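Long-range contacts in acetyl-CoA hydrolase/transferase family protein (Porphyromonas gingivalis, PDB 2NVV), which probably hydrolyses acetyl-CoA or transfers coenzyme A between acetate and another acyl group, as relatives do, and binds zinc: residues A8-H16 and V34-R42; L108-F116 and E175-R183. All coordinates share one frame; numbering follows the deposited sequence.

Interaction 1: A8-H16 and V34-R42; sequences AEEAAEFVH and VVPAAIAKR
Arg42 reaches Val15, in the turn from Ala12 to Val15, because its CG lies anti to the backbone N (chi1 -177°) and the chain stays extended to NE. The aliphatic part passes Ala12, and NE then gives a hydrogen bond of 3.2 Å to Val15 O, in the guanidinium plane and nearly in line with the C=O bond. Glu13 CA sits over one face of the guanidinium, 3.6 Å above its centre, and the in-plane bond to Val15 O limits its rotation. One helix turn earlier, Ile39 has CG1 beside its backbone N (chi1 -54°), which sends CD1 between Ala12 CB and Val15 CG2, the latter 3.5 Å away. Small residues do the rest: Ala12 CB rests 3.7 Å from Ala38 CB, and Ala8 CB meets both methyls of Val34. With so many alanines, the axes of the two short helical segments come within 8.2 Å, crossing at -64°. This is helix-on-helix packing at the edge of an alpha/beta domain. Ala11 and Val35 continue inward onto strands 154-160 and 206-212 of the parallel sheet, while Pro36 and Ala40 turn to helix 65-73.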
loop_
_atom_site.group_PDB
_atom_site.type_symbol
_atom_site.label_atom_id
_atom_site.label_comp_id
_atom_site.label_asym_id
_atom_site.label_seq_id
_atom_site.Cartn_x
_atom_site.Cartn_y
_atom_site.Cartn_z
ATOM N N ALA A 8 -26.617 -8.148 31.864
ATOM C CA ALA A 8 -25.952 -8.608 30.659
ATOM C C ALA A 8 -26.853 -9.579 29.921
ATOM O O ALA A 8 -26.668 -9.826 28.732
ATOM C CB ALA A 8 -24.637 -9.280 31.008
ATOM N N GLU A 9 -27.831 -10.127 30.631
ATOM C CA GLU A 9 -28.755 -11.080 30.037
ATOM C C GLU A 9 -29.872 -10.361 29.297
ATOM O O GLU A 9 -30.286 -10.790 28.219
ATOM C CB GLU A 9 -29.346 -11.985 31.115
ATOM C CG GLU A 9 -28.353 -12.914 31.797
ATOM C CD GLU A 9 -27.383 -12.194 32.723
ATOM O OE1 GLU A 9 -27.829 -11.324 33.500
ATOM O OE2 GLU A 9 -26.173 -12.510 32.690
ATOM N N GLU A 10 -30.361 -9.270 29.880
ATOM C CA GLU A 10 -31.419 -8.484 29.261
ATOM C C GLU A 10 -30.864 -7.812 28.010
ATOM O O GLU A 10 -31.540 -7.721 26.981
ATOM C CB GLU A 10 -31.917 -7.408 30.226
ATOM C CG GLU A 10 -32.396 -7.928 31.567
ATOM C CD GLU A 10 -32.882 -6.820 32.484
ATOM O OE1 GLU A 10 -33.952 -6.248 32.198
ATOM O OE2 GLU A 10 -32.190 -6.520 33.482
ATOM N N ALA A 11 -29.627 -7.335 28.113
ATOM C CA ALA A 11 -28.951 -6.658 27.020
ATOM C C ALA A 11 -28.762 -7.591 25.845
ATOM O O ALA A 11 -28.943 -7.189 24.703
ATOM C CB ALA A 11 -27.610 -6.133 27.489
ATOM N N ALA A 12 -28.406 -8.840 26.128
ATOM C CA ALA A 12 -28.187 -9.833 25.080
ATOM C C ALA A 12 -29.448 -10.104 24.255
ATOM O O ALA A 12 -29.370 -10.608 23.142
ATOM C CB ALA A 12 -27.680 -11.130 25.691
ATOM N N GLU A 13 -30.608 -9.766 24.803
ATOM C CA GLU A 13 -31.871 -9.987 24.112
ATOM C C GLU A 13 -32.044 -9.030 22.941
ATOM O O GLU A 13 -32.862 -9.274 22.055
ATOM C CB GLU A 13 -33.046 -9.840 25.086
ATOM C CG GLU A 13 -33.068 -10.889 26.206
ATOM C CD GLU A 13 -34.287 -10.756 27.108
ATOM O OE1 GLU A 13 -35.416 -10.763 26.570
ATOM O OE2 GLU A 13 -34.130 -10.645 28.348
ATOM N N PHE A 14 -31.265 -7.947 22.935
ATOM C CA PHE A 14 -31.333 -6.960 21.864
ATOM C C PHE A 14 -30.505 -7.377 20.649
ATOM O O PHE A 14 -30.477 -6.669 19.636
ATOM C CB PHE A 14 -30.859 -5.595 22.351
ATOM C CG PHE A 14 -31.773 -4.958 23.357
ATOM C CD1 PHE A 14 -31.646 -5.236 24.719
ATOM C CD2 PHE A 14 -32.772 -4.080 22.947
ATOM C CE1 PHE A 14 -32.500 -4.651 25.651
ATOM C CE2 PHE A 14 -33.629 -3.491 23.872
ATOM C CZ PHE A 14 -33.491 -3.777 25.224
ATOM N N VAL A 15 -29.825 -8.516 20.757
ATOM C CA VAL A 15 -29.016 -9.036 19.661
ATOM C C VAL A 15 -29.734 -10.262 19.120
ATOM O O VAL A 15 -30.069 -11.181 19.874
ATOM C CB VAL A 15 -27.597 -9.439 20.134
ATOM C CG1 VAL A 15 -26.819 -10.054 18.985
ATOM C CG2 VAL A 15 -26.861 -8.219 20.680
ATOM N N HIS A 16 -29.977 -10.271 17.812
ATOM C CA HIS A 16 -30.687 -11.377 17.181
ATOM C C HIS A 16 -29.850 -12.054 16.107
ATOM O O HIS A 16 -28.845 -11.510 15.649
ATOM C CB HIS A 16 -31.982 -10.861 16.574
ATOM C CG HIS A 16 -32.734 -9.937 17.475
ATOM N ND1 HIS A 16 -33.499 -10.383 18.531
ATOM C CD2 HIS A 16 -32.811 -8.587 17.498
ATOM C CE1 HIS A 16 -34.017 -9.347 19.167
ATOM N NE2 HIS A 16 -33.614 -8.245 18.560
ATOM N N VAL A 34 -18.732 -8.492 29.356
ATOM C CA VAL A 34 -19.763 -9.335 29.952
ATOM C C VAL A 34 -20.986 -9.613 29.058
ATOM O O VAL A 34 -21.603 -10.679 29.139
ATOM C CB VAL A 34 -20.208 -8.739 31.320
ATOM C CG1 VAL A 34 -21.126 -7.562 31.102
ATOM C CG2 VAL A 34 -20.877 -9.806 32.173
ATOM N N VAL A 35 -21.323 -8.675 28.188
ATOM C CA VAL A 35 -22.461 -8.886 27.316
ATOM C C VAL A 35 -22.208 -9.938 26.229
ATOM O O VAL A 35 -23.044 -10.813 26.003
ATOM C CB VAL A 35 -22.915 -7.567 26.662
ATOM C CG1 VAL A 35 -24.023 -7.846 25.632
ATOM C CG2 VAL A 35 -23.429 -6.622 27.733
ATOM N N PRO A 36 -21.056 -9.864 25.531
ATOM C CA PRO A 36 -20.819 -10.876 24.491
ATOM C C PRO A 36 -20.943 -12.328 24.977
ATOM O O PRO A 36 -21.347 -13.212 24.216
ATOM C CB PRO A 36 -19.421 -10.527 23.969
ATOM C CG PRO A 36 -18.822 -9.682 25.050
ATOM C CD PRO A 36 -19.968 -8.873 25.553
ATOM N N ALA A 37 -20.616 -12.571 26.242
ATOM C CA ALA A 37 -20.723 -13.908 26.806
ATOM C C ALA A 37 -22.200 -14.276 26.969
ATOM O O ALA A 37 -22.585 -15.438 26.807
ATOM C CB ALA A 37 -20.015 -13.962 28.154
ATOM N N ALA A 38 -23.021 -13.281 27.298
ATOM C CA ALA A 38 -24.457 -13.486 27.471
ATOM C C ALA A 38 -25.112 -13.747 26.112
ATOM O O ALA A 38 -26.154 -14.399 26.034
ATOM C CB ALA A 38 -25.074 -12.276 28.124
ATOM N N ILE A 39 -24.505 -13.224 25.049
ATOM C CA ILE A 39 -25.007 -13.429 23.692
ATOM C C ILE A 39 -24.711 -14.875 23.341
ATOM O O ILE A 39 -25.530 -15.564 22.736
ATOM C CB ILE A 39 -24.253 -12.581 22.646
ATOM C CG1 ILE A 39 -24.249 -11.099 23.028
ATOM C CG2 ILE A 39 -24.862 -12.812 21.285
ATOM C CD1 ILE A 39 -25.592 -10.465 23.036
ATOM N N ALA A 40 -23.514 -15.318 23.721
ATOM C CA ALA A 40 -23.070 -16.676 23.467
ATOM C C ALA A 40 -24.012 -17.694 24.091
ATOM O O ALA A 40 -24.387 -18.664 23.436
ATOM C CB ALA A 40 -21.666 -16.866 24.001
ATOM N N LYS A 41 -24.386 -17.484 25.353
ATOM C CA LYS A 41 -25.305 -18.399 26.042
ATOM C C LYS A 41 -26.562 -18.483 25.183
ATOM O O LYS A 41 -27.015 -19.562 24.789
ATOM C CB LYS A 41 -25.707 -17.844 27.408
ATOM C CG LYS A 41 -24.573 -17.349 28.283
ATOM C CD LYS A 41 -23.881 -18.471 29.028
ATOM C CE LYS A 41 -22.886 -17.891 30.033
ATOM N NZ LYS A 41 -22.135 -18.955 30.753
ATOM N N ARG A 42 -27.108 -17.304 24.913
ATOM C CA ARG A 42 -28.312 -17.124 24.125
ATOM C C ARG A 42 -28.187 -17.808 22.767
ATOM O O ARG A 42 -29.131 -18.427 22.287
ATOM C CB ARG A 42 -28.541 -15.625 23.966
ATOM C CG ARG A 42 -29.781 -15.190 23.245
ATOM C CD ARG A 42 -29.796 -13.668 23.188
ATOM N NE ARG A 42 -30.828 -13.149 22.297
ATOM C CZ ARG A 42 -32.127 -13.245 22.535
ATOM N NH1 ARG A 42 -32.552 -13.843 23.639
ATOM N NH2 ARG A 42 -32.997 -12.732 21.673
#

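Interaction 2: L108-F116 and E175-R183; sequences LAQDLRYGF and EPLDPPARR
Arg113, on helix 108-113, meets the carboxylate of Asp178 side-on, and this pair is the tight heart of the contact. The two flat groups are nearly coplanar, 5° apart: NE bonds to Asp178 OD1 at 3.1 Å and NH1 to Asp178 OD2 at 2.9 Å, both through syn lone pairs. A bend at chi3 (-63°) turns the guanidinium back along its own helix, where Gln110 CA covers one face. Arg182 reaches the same carboxylate from the anti side, its NH1 2.7 Å from Asp178 OD2, and its NE holds Leu177 O. From there its NH2 donates to Gln110 OE1 at 2.9 Å, the amide and guanidinium planes being turned well away from each other. Tyr114 closes this side, with OH 3.3 Å from Pro179 CD and its ring edge against Asp178; Tyr387 of the second subunit stacks on that ring.

Looser geometry marks the Glu175 side. Arg113 NH2 meets Glu175 OE2 at 3.1 Å from above the carboxylate plane, in a bond less straight (N-H...O angle 137°) and tilted from the guanidinium plane. Pro176 CD lies obliquely to the same guanidinium. The strongest polar partner of Glu175 is Thr147, which bonds OE2; Arg150 pairs with OE1, while Glu334 takes a second salt bridge from Arg113 NH2.

The loop 175-183 is thus joined to the helix mainly by charge and directional bonds, in a salt-bridge network of Arg113, Glu175, Asp178 and Arg182. Asp178 OD2 accepts from Arg113 NE, Arg113 NH1 and Arg182 NH1. Lying between two arginines, Asp178 would be expected to balance their charge, and they in turn to stabilise it as a carboxylate.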
loop_
_atom_site.group_PDB
_atom_site.type_symbol
_atom_site.label_atom_id
_atom_site.label_comp_id
_atom_site.label_asym_id
_atom_site.label_seq_id
_atom_site.Cartn_x
_atom_site.Cartn_y
_atom_site.Cartn_z
ATOM N N LEU A 108 -11.426 0.353 7.608
ATOM C CA LEU A 108 -12.740 -0.169 8.015
ATOM C C LEU A 108 -13.819 0.872 8.333
ATOM O O LEU A 108 -14.980 0.717 7.941
ATOM C CB LEU A 108 -12.593 -1.118 9.211
ATOM C CG LEU A 108 -13.896 -1.758 9.716
ATOM C CD1 LEU A 108 -14.558 -2.551 8.609
ATOM C CD2 LEU A 108 -13.598 -2.660 10.888
ATOM N N ALA A 109 -13.439 1.920 9.054
ATOM C CA ALA A 109 -14.385 2.971 9.413
ATOM C C ALA A 109 -15.038 3.656 8.213
ATOM O O ALA A 109 -16.265 3.711 8.118
ATOM C CB ALA A 109 -13.705 4.011 10.289
ATOM N N GLN A 110 -14.232 4.178 7.296
ATOM C CA GLN A 110 -14.797 4.859 6.144
ATOM C C GLN A 110 -15.534 3.924 5.207
ATOM O O GLN A 110 -16.552 4.298 4.628
ATOM C CB GLN A 110 -13.718 5.613 5.360
ATOM C CG GLN A 110 -12.602 4.752 4.848
ATOM C CD GLN A 110 -11.801 5.423 3.741
ATOM O OE1 GLN A 110 -11.443 6.596 3.835
ATOM N NE2 GLN A 110 -11.504 4.672 2.690
ATOM N N ASP A 111 -15.024 2.709 5.050
ATOM C CA ASP A 111 -15.654 1.741 4.161
ATOM C C ASP A 111 -17.005 1.308 4.692
ATOM O O ASP A 111 -17.860 0.843 3.940
ATOM C CB ASP A 111 -14.739 0.533 3.962
ATOM C CG ASP A 111 -13.595 0.827 3.012
ATOM O OD1 ASP A 111 -13.371 2.014 2.701
ATOM O OD2 ASP A 111 -12.913 -0.125 2.574
ATOM N N LEU A 112 -17.183 1.452 5.999
ATOM C CA LEU A 112 -18.443 1.113 6.638
ATOM C C LEU A 112 -19.405 2.226 6.260
ATOM O O LEU A 112 -20.547 1.976 5.903
ATOM C CB LEU A 112 -18.267 1.055 8.156
ATOM C CG LEU A 112 -17.949 -0.333 8.724
ATOM C CD1 LEU A 112 -17.496 -0.223 10.180
ATOM C CD2 LEU A 112 -19.191 -1.214 8.596
ATOM N N ARG A 113 -18.922 3.462 6.336
ATOM C CA ARG A 113 -19.722 4.623 5.997
ATOM C C ARG A 113 -20.076 4.611 4.515
ATOM O O ARG A 113 -21.167 5.023 4.136
ATOM C CB ARG A 113 -18.970 5.907 6.361
ATOM C CG ARG A 113 -18.651 6.036 7.846
ATOM C CD ARG A 113 -18.362 7.478 8.225
ATOM N NE ARG A 113 -17.178 8.000 7.547
ATOM C CZ ARG A 113 -15.937 7.913 8.009
ATOM N NH1 ARG A 113 -14.940 8.422 7.298
ATOM N NH2 ARG A 113 -15.695 7.331 9.180
ATOM N N TYR A 114 -19.155 4.134 3.682
ATOM C CA TYR A 114 -19.373 4.049 2.236
ATOM C C TYR A 114 -20.441 3.002 1.906
ATOM O O TYR A 114 -20.967 2.969 0.798
ATOM C CB TYR A 114 -18.067 3.678 1.508
ATOM C CG TYR A 114 -16.968 4.708 1.634
ATOM C CD1 TYR A 114 -17.233 5.979 2.146
ATOM C CD2 TYR A 114 -15.663 4.423 1.221
ATOM C CE1 TYR A 114 -16.222 6.946 2.246
ATOM C CE2 TYR A 114 -14.651 5.383 1.315
ATOM C CZ TYR A 114 -14.940 6.640 1.828
ATOM O OH TYR A 114 -13.959 7.592 1.931
ATOM N N GLY A 115 -20.736 2.141 2.876
ATOM C CA GLY A 115 -21.735 1.109 2.694
ATOM C C GLY A 115 -21.174 -0.179 2.127
ATOM O O GLY A 115 -21.943 -1.067 1.730
ATOM N N PHE A 116 -19.844 -0.295 2.089
ATOM C CA PHE A 116 -19.200 -1.485 1.536
ATOM C C PHE A 116 -19.566 -2.785 2.248
ATOM O O PHE A 116 -19.645 -3.842 1.626
ATOM C CB PHE A 116 -17.688 -1.301 1.521
ATOM C CG PHE A 116 -17.215 -0.259 0.550
ATOM C CD1 PHE A 116 -18.110 0.369 -0.313
ATOM C CD2 PHE A 116 -15.870 0.107 0.495
ATOM C CE1 PHE A 116 -17.673 1.346 -1.216
ATOM C CE2 PHE A 116 -15.423 1.087 -0.410
ATOM C CZ PHE A 116 -16.332 1.705 -1.264
ATOM N N GLU A 175 -14.684 11.847 13.088
ATOM C CA GLU A 175 -14.730 11.225 11.779
ATOM C C GLU A 175 -14.683 12.367 10.796
ATOM O O GLU A 175 -15.165 13.455 11.085
ATOM C CB GLU A 175 -16.039 10.475 11.573
ATOM C CG GLU A 175 -16.231 9.288 12.477
ATOM C CD GLU A 175 -17.532 8.580 12.202
ATOM O OE1 GLU A 175 -18.597 9.206 12.423
ATOM O OE2 GLU A 175 -17.481 7.404 11.763
ATOM N N PRO A 176 -14.098 12.138 9.616
ATOM C CA PRO A 176 -14.027 13.207 8.616
ATOM C C PRO A 176 -15.227 13.130 7.680
ATOM O O PRO A 176 -15.944 12.134 7.658
ATOM C CB PRO A 176 -12.729 12.894 7.888
ATOM C CG PRO A 176 -12.771 11.401 7.836
ATOM C CD PRO A 176 -13.239 11.002 9.231
ATOM N N LEU A 177 -15.455 14.191 6.916
ATOM C CA LEU A 177 -16.538 14.176 5.949
ATOM C C LEU A 177 -16.079 13.142 4.922
ATOM O O LEU A 177 -14.903 12.783 4.881
ATOM C CB LEU A 177 -16.688 15.556 5.300
ATOM C CG LEU A 177 -17.682 16.569 5.883
ATOM C CD1 LEU A 177 -18.036 16.229 7.311
ATOM C CD2 LEU A 177 -17.076 17.979 5.787
ATOM N N ASP A 178 -16.992 12.646 4.104
ATOM C CA ASP A 178 -16.623 11.660 3.107
ATOM C C ASP A 178 -16.635 12.282 1.717
ATOM O O ASP A 178 -17.289 13.298 1.476
ATOM C CB ASP A 178 -17.576 10.469 3.185
ATOM C CG ASP A 178 -17.407 9.674 4.472
ATOM O OD1 ASP A 178 -18.415 9.167 5.012
ATOM O OD2 ASP A 178 -16.254 9.553 4.941
ATOM N N PRO A 179 -15.888 11.693 0.776
ATOM C CA PRO A 179 -15.887 12.277 -0.568
ATOM C C PRO A 179 -17.285 12.451 -1.144
ATOM O O PRO A 179 -18.192 11.676 -0.854
ATOM C CB PRO A 179 -15.008 11.311 -1.380
ATOM C CG PRO A 179 -14.989 10.045 -0.573
ATOM C CD PRO A 179 -14.998 10.520 0.852
ATOM N N PRO A 180 -17.471 13.466 -1.993
ATOM C CA PRO A 180 -16.442 14.418 -2.418
ATOM C C PRO A 180 -16.255 15.619 -1.491
ATOM O O PRO A 180 -15.718 16.637 -1.914
ATOM C CB PRO A 180 -16.951 14.845 -3.781
ATOM C CG PRO A 180 -18.434 14.959 -3.517
ATOM C CD PRO A 180 -18.739 13.712 -2.707
ATOM N N ALA A 181 -16.675 15.501 -0.234
ATOM C CA ALA A 181 -16.582 16.614 0.707
ATOM C C ALA A 181 -15.467 16.552 1.755
ATOM O O ALA A 181 -15.372 17.418 2.609
ATOM C CB ALA A 181 -17.915 16.780 1.411
ATOM N N ARG A 182 -14.615 15.543 1.684
ATOM C CA ARG A 182 -13.575 15.416 2.684
ATOM C C ARG A 182 -12.509 16.495 2.647
ATOM O O ARG A 182 -12.048 16.893 1.582
ATOM C CB ARG A 182 -12.918 14.039 2.596
ATOM C CG ARG A 182 -11.979 13.756 3.754
ATOM C CD ARG A 182 -11.567 12.304 3.771
ATOM N NE ARG A 182 -12.687 11.404 4.031
ATOM C CZ ARG A 182 -12.622 10.079 3.900
ATOM N NH1 ARG A 182 -13.692 9.335 4.160
ATOM N NH2 ARG A 182 -11.495 9.493 3.500
ATOM N N ARG A 183 -12.140 16.973 3.832
ATOM C CA ARG A 183 -11.103 17.982 3.997
ATOM C C ARG A 183 -9.860 17.250 4.516
ATOM O O ARG A 183 -9.870 16.029 4.667
ATOM C CB ARG A 183 -11.542 19.034 5.013
ATOM C CG ARG A 183 -12.846 19.723 4.675
ATOM C CD ARG A 183 -12.757 20.476 3.373
ATOM N NE ARG A 183 -11.811 21.586 3.440
ATOM C CZ ARG A 183 -11.498 22.357 2.398
ATOM N NH1 ARG A 183 -12.056 22.129 1.214
ATOM N NH2 ARG A 183 -10.644 23.363 2.544
#

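How the interactions relate
Both contacts lie in the N-terminal part of the family fold, yet they illustrate opposite ways of joining distant segments. Interaction 1 packs two helices through alanine, valine and isoleucine, with a single arginine closing one end; its inner side is buried against the parallel sheet and its outer side is exposed. Interaction 2 fixes an irregular loop to helix 108-113 and the turn after it through a salt-bridge network, and the second subunit lies against it, whereas no other chain touches interaction 1. The two share no helix or strand, and their nearest atoms are about 16 Å apart. Across interaction 1 arginine bonds a backbone carbonyl; across interaction 2 arginines bond side-chain carboxylates and an amide.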